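Local coordinates for protein alpha-1,3-glucanase (Bacillus circulans, PDB 5ZRU) that probably hydrolyses alpha-1,3-glucan, this chain being the catalytic unit of a longer, multidomain glycoside hydrolase of family 87, at residues R435-V439 and E478-I484; G507-I513 and T546-T552. The contacts are given in a common frame with arbitrary orientation. Residues are numbered along the deposited sequence.

Interaction 1 of 2, residues R435-V439 and E478-I484; sequences RMNTV and EASNDPI
Between two successive coils of a parallel beta-helix, the end region of strand 435-437 packs against the loop after strand 475-478, one coil further on. The two run in parallel with Asn437 level with Glu478 (CA-CA 4.7 Å), and the backbone hydrogen bond between the segments is Glu478 N to Met436 O, 3.0 Å (150°). Beyond it both segments leave regular strand, and a side chain takes over as partner: Thr438 N donates to Ser480 OG (3.3 Å, 142°). Thr438, with chi1 p (54°) and CA-to-CB toward the loop, has 111 Å² of its surface covered; its OG1 receives Asn481 N at 3.0 Å (173°) and donates to Asp482 O at 2.8 Å, so one hydroxyl holds the backbone at Asn481 and Asp482. Inward, Met436 CB lies 4.2 Å from Ile484 CD1 and Thr438 CG2 4.0 Å from the same methyl, while Met436 reaches Phe453 in the interior. Asn437, chi1 p (69°), makes an Asx turn by accepting Val439 N on OD1 (3.0 Å). Glu478, extended (chi1 and chi2 t), accepts Ser480 OG on OE2 (2.7 Å) and salt-bridges Arg472 through OE1; one water links Asn437 ND2 (3.0 Å) with Glu478 OE1 (2.7 Å).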
ATOM      1  N   ARG A 435     -11.845   5.952  -4.196  1.00  8.48           N
ATOM      2  CA  ARG A 435     -12.428   7.257  -3.931  1.00  9.11           C
ATOM      3  C   ARG A 435     -11.995   8.251  -4.999  1.00 11.17           C
ATOM      4  O   ARG A 435     -10.932   8.123  -5.618  1.00  8.09           O
ATOM      5  CB  ARG A 435     -12.077   7.785  -2.524  1.00 10.70           C
ATOM      6  CG  ARG A 435     -10.685   8.398  -2.372  1.00 10.36           C
ATOM      7  CD  ARG A 435     -10.512   8.957  -0.962  1.00  9.78           C
ATOM      8  NE  ARG A 435      -9.155   9.456  -0.741  1.00  9.58           N
ATOM      9  CZ  ARG A 435      -8.843  10.383   0.158  1.00 10.67           C
ATOM     10  NH1 ARG A 435      -9.792  10.918   0.922  1.00 14.11           N
ATOM     11  NH2 ARG A 435      -7.583  10.784   0.291  1.00 10.02           N
ATOM     12  N   MET A 436     -12.860   9.230  -5.235  1.00  8.43           N
ATOM     13  CA  MET A 436     -12.505  10.414  -6.003  1.00  8.42           C
ATOM     14  C   MET A 436     -13.018  11.612  -5.224  1.00 12.04           C
ATOM     15  O   MET A 436     -14.107  11.547  -4.651  1.00 11.09           O
ATOM     16  CB  MET A 436     -13.118  10.387  -7.402  1.00  7.74           C
ATOM     17  CG  MET A 436     -12.741   9.157  -8.230  1.00  9.49           C
ATOM     18  SD  MET A 436     -13.534   9.159  -9.858  1.00 10.78           S
ATOM     19  CE  MET A 436     -12.762  10.569 -10.644  1.00  9.21           C
ATOM     20  N   ASN A 437     -12.238  12.686  -5.174  1.00  9.76           N
ATOM     21  CA  ASN A 437     -12.782  13.934  -4.650  1.00 12.99           C
ATOM     22  C   ASN A 437     -12.108  15.098  -5.361  1.00 10.59           C
ATOM     23  O   ASN A 437     -11.153  14.919  -6.120  1.00 10.53           O
ATOM     24  CB  ASN A 437     -12.659  14.029  -3.112  1.00 10.81           C
ATOM     25  CG  ASN A 437     -11.224  14.183  -2.601  1.00 12.50           C
ATOM     26  OD1 ASN A 437     -10.393  14.871  -3.184  1.00 13.06           O
ATOM     27  ND2 ASN A 437     -10.947  13.551  -1.456  1.00 14.12           N
ATOM     28  N   THR A 438     -12.634  16.301  -5.115  1.00 10.13           N
ATOM     29  CA  THR A 438     -12.034  17.529  -5.620  1.00 12.53           C
ATOM     30  C   THR A 438     -11.567  18.417  -4.466  1.00 17.25           C
ATOM     31  O   THR A 438     -11.553  19.645  -4.582  1.00 15.91           O
ATOM     32  CB  THR A 438     -13.005  18.278  -6.539  1.00 11.40           C
ATOM     33  OG1 THR A 438     -14.254  18.506  -5.861  1.00 13.80           O
ATOM     34  CG2 THR A 438     -13.287  17.456  -7.801  1.00 13.11           C
ATOM     35  N   VAL A 439     -11.145  17.802  -3.353  1.00 12.27           N
ATOM     36  CA  VAL A 439     -10.788  18.579  -2.164  1.00 13.86           C
ATOM     37  C   VAL A 439      -9.378  19.161  -2.204  1.00 17.07           C
ATOM     38  O   VAL A 439      -9.069  20.052  -1.406  1.00 20.86           O
ATOM     39  CB  VAL A 439     -10.985  17.709  -0.904  1.00 17.13           C
ATOM     40  CG1 VAL A 439      -9.770  16.837  -0.653  1.00 19.20           C
ATOM     41  CG2 VAL A 439     -11.295  18.579   0.311  1.00 23.49           C
ATOM     42  N   GLU A 478     -16.950  12.220  -3.998  1.00  9.73           N
ATOM     43  CA  GLU A 478     -17.185  13.429  -3.217  1.00 10.74           C
ATOM     44  C   GLU A 478     -16.918  14.633  -4.108  1.00 10.98           C
ATOM     45  O   GLU A 478     -15.778  14.859  -4.521  1.00 11.42           O
ATOM     46  CB  GLU A 478     -16.291  13.449  -1.979  1.00 10.87           C
ATOM     47  CG  GLU A 478     -16.430  14.699  -1.139  1.00 12.09           C
ATOM     48  CD  GLU A 478     -15.387  14.759  -0.035  1.00 16.30           C
ATOM     49  OE1 GLU A 478     -15.316  13.807   0.772  1.00 14.95           O
ATOM     50  OE2 GLU A 478     -14.620  15.746  -0.003  1.00 19.16           O
ATOM     51  N   ALA A 479     -17.964  15.393  -4.417  1.00 11.32           N
ATOM     52  CA  ALA A 479     -17.813  16.609  -5.218  1.00 13.31           C
ATOM     53  C   ALA A 479     -17.612  17.768  -4.248  1.00 12.88           C
ATOM     54  O   ALA A 479     -18.474  18.622  -4.043  1.00 13.20           O
ATOM     55  CB  ALA A 479     -19.006  16.814  -6.143  1.00 13.45           C
ATOM     56  N   SER A 480     -16.430  17.736  -3.622  1.00 14.53           N
ATOM     57  CA  SER A 480     -16.104  18.638  -2.524  1.00 14.43           C
ATOM     58  C   SER A 480     -16.234  20.094  -2.957  1.00 15.38           C
ATOM     59  O   SER A 480     -16.855  20.910  -2.267  1.00 14.19           O
ATOM     60  CB  SER A 480     -14.677  18.366  -2.046  1.00 16.13           C
ATOM     61  OG  SER A 480     -14.273  17.021  -2.361  1.00 16.87           O
ATOM     62  N   ASN A 481     -15.623  20.451  -4.087  1.00 14.28           N
ATOM     63  CA  ASN A 481     -15.682  21.830  -4.538  1.00 13.47           C
ATOM     64  C   ASN A 481     -16.102  21.811  -6.004  1.00 17.49           C
ATOM     65  O   ASN A 481     -17.188  22.286  -6.345  1.00 24.42           O
ATOM     66  CB  ASN A 481     -14.344  22.512  -4.243  1.00 19.14           C
ATOM     67  CG  ASN A 481     -13.782  23.262  -5.421  1.00 22.28           C
ATOM     68  OD1 ASN A 481     -14.213  24.385  -5.741  1.00 26.16           O
ATOM     69  ND2 ASN A 481     -12.810  22.653  -6.087  1.00 27.57           N
ATOM     70  N   ASP A 482     -15.314  21.198  -6.853  1.00 15.31           N
ATOM     71  CA  ASP A 482     -15.663  21.058  -8.257  1.00 12.10           C
ATOM     72  C   ASP A 482     -16.416  19.749  -8.492  1.00 17.64           C
ATOM     73  O   ASP A 482     -16.450  18.873  -7.621  1.00 14.37           O
ATOM     74  CB  ASP A 482     -14.401  21.113  -9.110  1.00 14.05           C
ATOM     75  CG  ASP A 482     -13.860  22.526  -9.266  1.00 17.43           C
ATOM     76  OD1 ASP A 482     -14.662  23.485  -9.334  1.00 18.57           O
ATOM     77  OD2 ASP A 482     -12.633  22.668  -9.344  1.00 16.03           O
ATOM     78  N   PRO A 483     -17.059  19.587  -9.648  1.00 11.97           N
ATOM     79  CA  PRO A 483     -17.820  18.358  -9.903  1.00 13.69           C
ATOM     80  C   PRO A 483     -16.926  17.158 -10.197  1.00 12.87           C
ATOM     81  O   PRO A 483     -15.770  17.277 -10.605  1.00 13.32           O
ATOM     82  CB  PRO A 483     -18.676  18.714 -11.126  1.00 14.20           C
ATOM     83  CG  PRO A 483     -17.950  19.855 -11.777  1.00 17.57           C
ATOM     84  CD  PRO A 483     -17.331  20.628 -10.661  1.00 12.30           C
ATOM     85  N   ILE A 484     -17.485  15.982  -9.951  1.00 12.45           N
ATOM     86  CA  ILE A 484     -16.954  14.733 -10.487  1.00 14.33           C
ATOM     87  C   ILE A 484     -17.664  14.482 -11.807  1.00 13.09           C
ATOM     88  O   ILE A 484     -18.898  14.464 -11.857  1.00 11.57           O
ATOM     89  CB  ILE A 484     -17.176  13.564  -9.511  1.00 13.16           C
ATOM     90  CG1 ILE A 484     -16.671  13.897  -8.098  1.00 16.77           C
ATOM     91  CG2 ILE A 484     -16.532  12.270 -10.051  1.00 12.10           C
ATOM     92  CD1 ILE A 484     -15.180  13.968  -7.983  1.00 15.44           C
TER
HETATM   93  O   HOH W   1     -13.243  12.307   0.015  1.00 17.25           O

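Interaction 2 of 2, residues G507-I513 and T546-T552; sequences GGGFENI and TGNGSAT
Side chains and water carry much of this parallel coil-to-coil contact, which lies near the C-terminal end of the beta-helix, away from the annotated metal sites. Phe510 faces Gly549 (CA-CA 4.3 Å) and Ile513 faces Ala551 (5.0 Å): three steps along 510-513 match two along 549-551, the extra residue coinciding with the corner at Asn512 (phi/psi 53/57). Direct backbone bonds are Ser550 N to Phe510 O (3.2 Å) and Thr552 N to Ile513 O (3.0 Å). Phe510 has chi1 m and chi2 -88°, and its CA-to-CB bond points toward 546-552; its ring edge meets Asn548 O (CD2-O 3.6 Å) and Gly549 CA, and CE2 is 3.9 Å from Thr546 CG2. The ring also packs edge-to-face with Phe504 and touches Ile484 of the preceding coil, so it joins successive coils. A CB on Gly549 (159/169) would clash with Phe510 CD2. Thr546, chi1 t, accepts Asn548 N on OG1 (3.0 Å), an ST turn. Asn548, chi1 t and chi2 26°, spans the gap: ND2 donates to Gly507 O (2.8 Å). One water joins the two backbones, receiving Gly509 N (2.8 Å) and donating to Asn548 O (2.7 Å); another joins Phe510 N (3.1 Å) to the side-chain Asn548 OD1 (2.9 Å).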
ATOM      1  N   GLY A 507     -21.638  19.063  -2.753  1.00 13.36           N
ATOM      2  CA  GLY A 507     -22.511  19.779  -3.658  1.00 12.58           C
ATOM      3  C   GLY A 507     -21.923  20.217  -4.980  1.00 14.87           C
ATOM      4  O   GLY A 507     -22.605  20.923  -5.733  1.00 14.23           O
ATOM      5  N   GLY A 508     -20.700  19.796  -5.314  1.00 12.47           N
ATOM      6  CA  GLY A 508     -20.055  20.293  -6.517  1.00 12.73           C
ATOM      7  C   GLY A 508     -20.625  19.751  -7.816  1.00 15.17           C
ATOM      8  O   GLY A 508     -20.345  20.315  -8.879  1.00 14.09           O
ATOM      9  N   GLY A 509     -21.378  18.665  -7.760  1.00 13.79           N
ATOM     10  CA  GLY A 509     -22.050  18.144  -8.934  1.00 12.63           C
ATOM     11  C   GLY A 509     -21.504  16.789  -9.367  1.00 13.68           C
ATOM     12  O   GLY A 509     -20.326  16.465  -9.167  1.00 11.92           O
ATOM     13  N   PHE A 510     -22.378  15.988  -9.982  1.00 12.50           N
ATOM     14  CA  PHE A 510     -22.013  14.692 -10.551  1.00 14.81           C
ATOM     15  C   PHE A 510     -22.575  14.604 -11.962  1.00 15.49           C
ATOM     16  O   PHE A 510     -23.793  14.658 -12.153  1.00 15.08           O
ATOM     17  CB  PHE A 510     -22.528  13.540  -9.683  1.00 11.15           C
ATOM     18  CG  PHE A 510     -21.851  13.464  -8.345  1.00 13.67           C
ATOM     19  CD1 PHE A 510     -20.685  12.733  -8.189  1.00 13.04           C
ATOM     20  CD2 PHE A 510     -22.366  14.142  -7.252  1.00 11.75           C
ATOM     21  CE1 PHE A 510     -20.041  12.667  -6.958  1.00 10.08           C
ATOM     22  CE2 PHE A 510     -21.726  14.092  -6.012  1.00 13.52           C
ATOM     23  CZ  PHE A 510     -20.562  13.344  -5.867  1.00 12.21           C
ATOM     24  N   GLU A 511     -21.688  14.467 -12.947  1.00 13.75           N
ATOM     25  CA  GLU A 511     -22.052  14.569 -14.357  1.00 14.92           C
ATOM     26  C   GLU A 511     -21.485  13.388 -15.135  1.00 14.42           C
ATOM     27  O   GLU A 511     -20.278  13.140 -15.081  1.00 12.77           O
ATOM     28  CB  GLU A 511     -21.523  15.880 -14.949  1.00 17.82           C
ATOM     29  CG  GLU A 511     -22.067  17.128 -14.252  1.00 23.04           C
ATOM     30  CD  GLU A 511     -21.277  18.383 -14.592  1.00 33.95           C
ATOM     31  OE1 GLU A 511     -21.150  19.260 -13.707  1.00 37.69           O
ATOM     32  OE2 GLU A 511     -20.782  18.486 -15.736  1.00 38.54           O
ATOM     33  N   ASN A 512     -22.346  12.692 -15.882  1.00 12.50           N
ATOM     34  CA  ASN A 512     -21.953  11.551 -16.717  1.00 14.10           C
ATOM     35  C   ASN A 512     -21.177  10.506 -15.909  1.00 11.53           C
ATOM     36  O   ASN A 512     -20.052  10.136 -16.237  1.00 11.74           O
ATOM     37  CB  ASN A 512     -21.133  12.003 -17.930  1.00 12.25           C
ATOM     38  CG  ASN A 512     -20.910  10.873 -18.945  1.00 18.06           C
ATOM     39  OD1 ASN A 512     -21.735   9.969 -19.071  1.00 17.25           O
ATOM     40  ND2 ASN A 512     -19.795  10.927 -19.664  1.00 15.54           N
ATOM     41  N   ILE A 513     -21.803  10.024 -14.841  1.00 11.39           N
ATOM     42  CA  ILE A 513     -21.258   8.938 -14.030  1.00 12.62           C
ATOM     43  C   ILE A 513     -22.062   7.684 -14.342  1.00 12.38           C
ATOM     44  O   ILE A 513     -23.272   7.645 -14.092  1.00 12.07           O
ATOM     45  CB  ILE A 513     -21.318   9.253 -12.528  1.00 12.58           C
ATOM     46  CG1 ILE A 513     -20.826  10.676 -12.229  1.00  9.11           C
ATOM     47  CG2 ILE A 513     -20.535   8.195 -11.743  1.00  9.46           C
ATOM     48  CD1 ILE A 513     -19.369  10.961 -12.643  1.00 10.40           C
ATOM     49  N   THR A 546     -26.274  14.229  -1.222  1.00 12.62           N
ATOM     50  CA  THR A 546     -26.488  15.452  -1.980  1.00 13.88           C
ATOM     51  C   THR A 546     -27.679  15.246  -2.899  1.00 14.69           C
ATOM     52  O   THR A 546     -27.948  14.129  -3.352  1.00 13.55           O
ATOM     53  CB  THR A 546     -25.260  15.863  -2.819  1.00 15.02           C
ATOM     54  OG1 THR A 546     -25.528  17.097  -3.499  1.00 13.77           O
ATOM     55  CG2 THR A 546     -24.915  14.808  -3.865  1.00 10.73           C
ATOM     56  N   GLY A 547     -28.407  16.330  -3.149  1.00 16.33           N
ATOM     57  CA  GLY A 547     -29.449  16.335  -4.153  1.00 17.57           C
ATOM     58  C   GLY A 547     -28.990  16.840  -5.498  1.00 19.33           C
ATOM     59  O   GLY A 547     -29.795  16.922  -6.430  1.00 18.21           O
ATOM     60  N   ASN A 548     -27.712  17.188  -5.625  1.00 15.62           N
ATOM     61  CA  ASN A 548     -27.149  17.714  -6.863  1.00 13.00           C
ATOM     62  C   ASN A 548     -26.318  16.621  -7.522  1.00 15.86           C
ATOM     63  O   ASN A 548     -25.160  16.406  -7.151  1.00 14.15           O
ATOM     64  CB  ASN A 548     -26.295  18.943  -6.581  1.00 12.72           C
ATOM     65  CG  ASN A 548     -25.671  19.514  -7.836  1.00 16.54           C
ATOM     66  OD1 ASN A 548     -26.194  19.336  -8.940  1.00 15.27           O
ATOM     67  ND2 ASN A 548     -24.546  20.205  -7.677  1.00 18.19           N
ATOM     68  N   GLY A 549     -26.890  15.946  -8.509  1.00 14.87           N
ATOM     69  CA  GLY A 549     -26.111  14.962  -9.234  1.00 12.30           C
ATOM     70  C   GLY A 549     -26.983  13.957  -9.943  1.00 14.91           C
ATOM     71  O   GLY A 549     -28.189  13.870  -9.730  1.00 14.55           O
ATOM     72  N   SER A 550     -26.329  13.184 -10.806  1.00 15.41           N
ATOM     73  CA  SER A 550     -26.961  12.105 -11.549  1.00 14.99           C
ATOM     74  C   SER A 550     -26.004  10.926 -11.597  1.00 15.34           C
ATOM     75  O   SER A 550     -24.782  11.100 -11.521  1.00 15.96           O
ATOM     76  CB  SER A 550     -27.315  12.520 -12.989  1.00 17.60           C
ATOM     77  OG  SER A 550     -28.002  13.760 -13.011  1.00 28.83           O
ATOM     78  N   ALA A 551     -26.568   9.731 -11.732  1.00 16.54           N
ATOM     79  CA  ALA A 551     -25.785   8.522 -11.966  1.00 16.23           C
ATOM     80  C   ALA A 551     -26.679   7.496 -12.647  1.00 16.33           C
ATOM     81  O   ALA A 551     -27.865   7.393 -12.324  1.00 15.70           O
ATOM     82  CB  ALA A 551     -25.219   7.945 -10.664  1.00 11.88           C
ATOM     83  N   THR A 552     -26.105   6.736 -13.577  1.00 12.76           N
ATOM     84  CA  THR A 552     -26.840   5.735 -14.338  1.00 14.10           C
ATOM     85  C   THR A 552     -26.228   4.366 -14.092  1.00 13.98           C
ATOM     86  O   THR A 552     -25.011   4.192 -14.231  1.00 13.99           O
ATOM     87  CB  THR A 552     -26.820   6.055 -15.837  1.00 16.01           C
ATOM     88  OG1 THR A 552     -27.441   7.325 -16.055  1.00 16.47           O
ATOM     89  CG2 THR A 552     -27.568   4.981 -16.625  1.00 17.69           C
TER
HETATM   90  O   HOH W   2     -23.071  21.328 -10.146  1.00 28.55           O
HETATM   91  O   HOH W   3     -23.057  17.514  -5.893  1.00 15.36           O
HETATM   92  O   HOH W   4     -24.886  17.661 -10.871  1.00 18.49           O
HETATM   93  O   HOH W   5     -26.031  15.811 -13.203  1.00 26.18           O
HETATM   94  O   HOH W   6     -24.532  10.905 -14.469  1.00 19.32           O
HETATM   95  O   HOH W   7     -25.347   9.361 -15.974  1.00 30.18           O

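In the fold
Followed from the N terminus, the chain first closes interaction 1, where 478-484 returns to 435-439 after 38 intervening residues, none helical. It then opens interaction 2 at 507-513, which 546-552 meets after another 32. The two loops are therefore in series, neither nested nor crossed, and both lie in the beta-helical part of the catalytic unit. Their centres are 11 Å apart, and 478-484 lies directly against 507-513: Ala479 O and Gly508 N are 2.8 Å apart, Ile484 N and Gly509 O 3.0 Å, both probable hydrogen bonds, and Pro483 CB packs 3.2 Å from Gly508 O. The four segments thus lie on successive coils of the beta-helix, stacked in chain order.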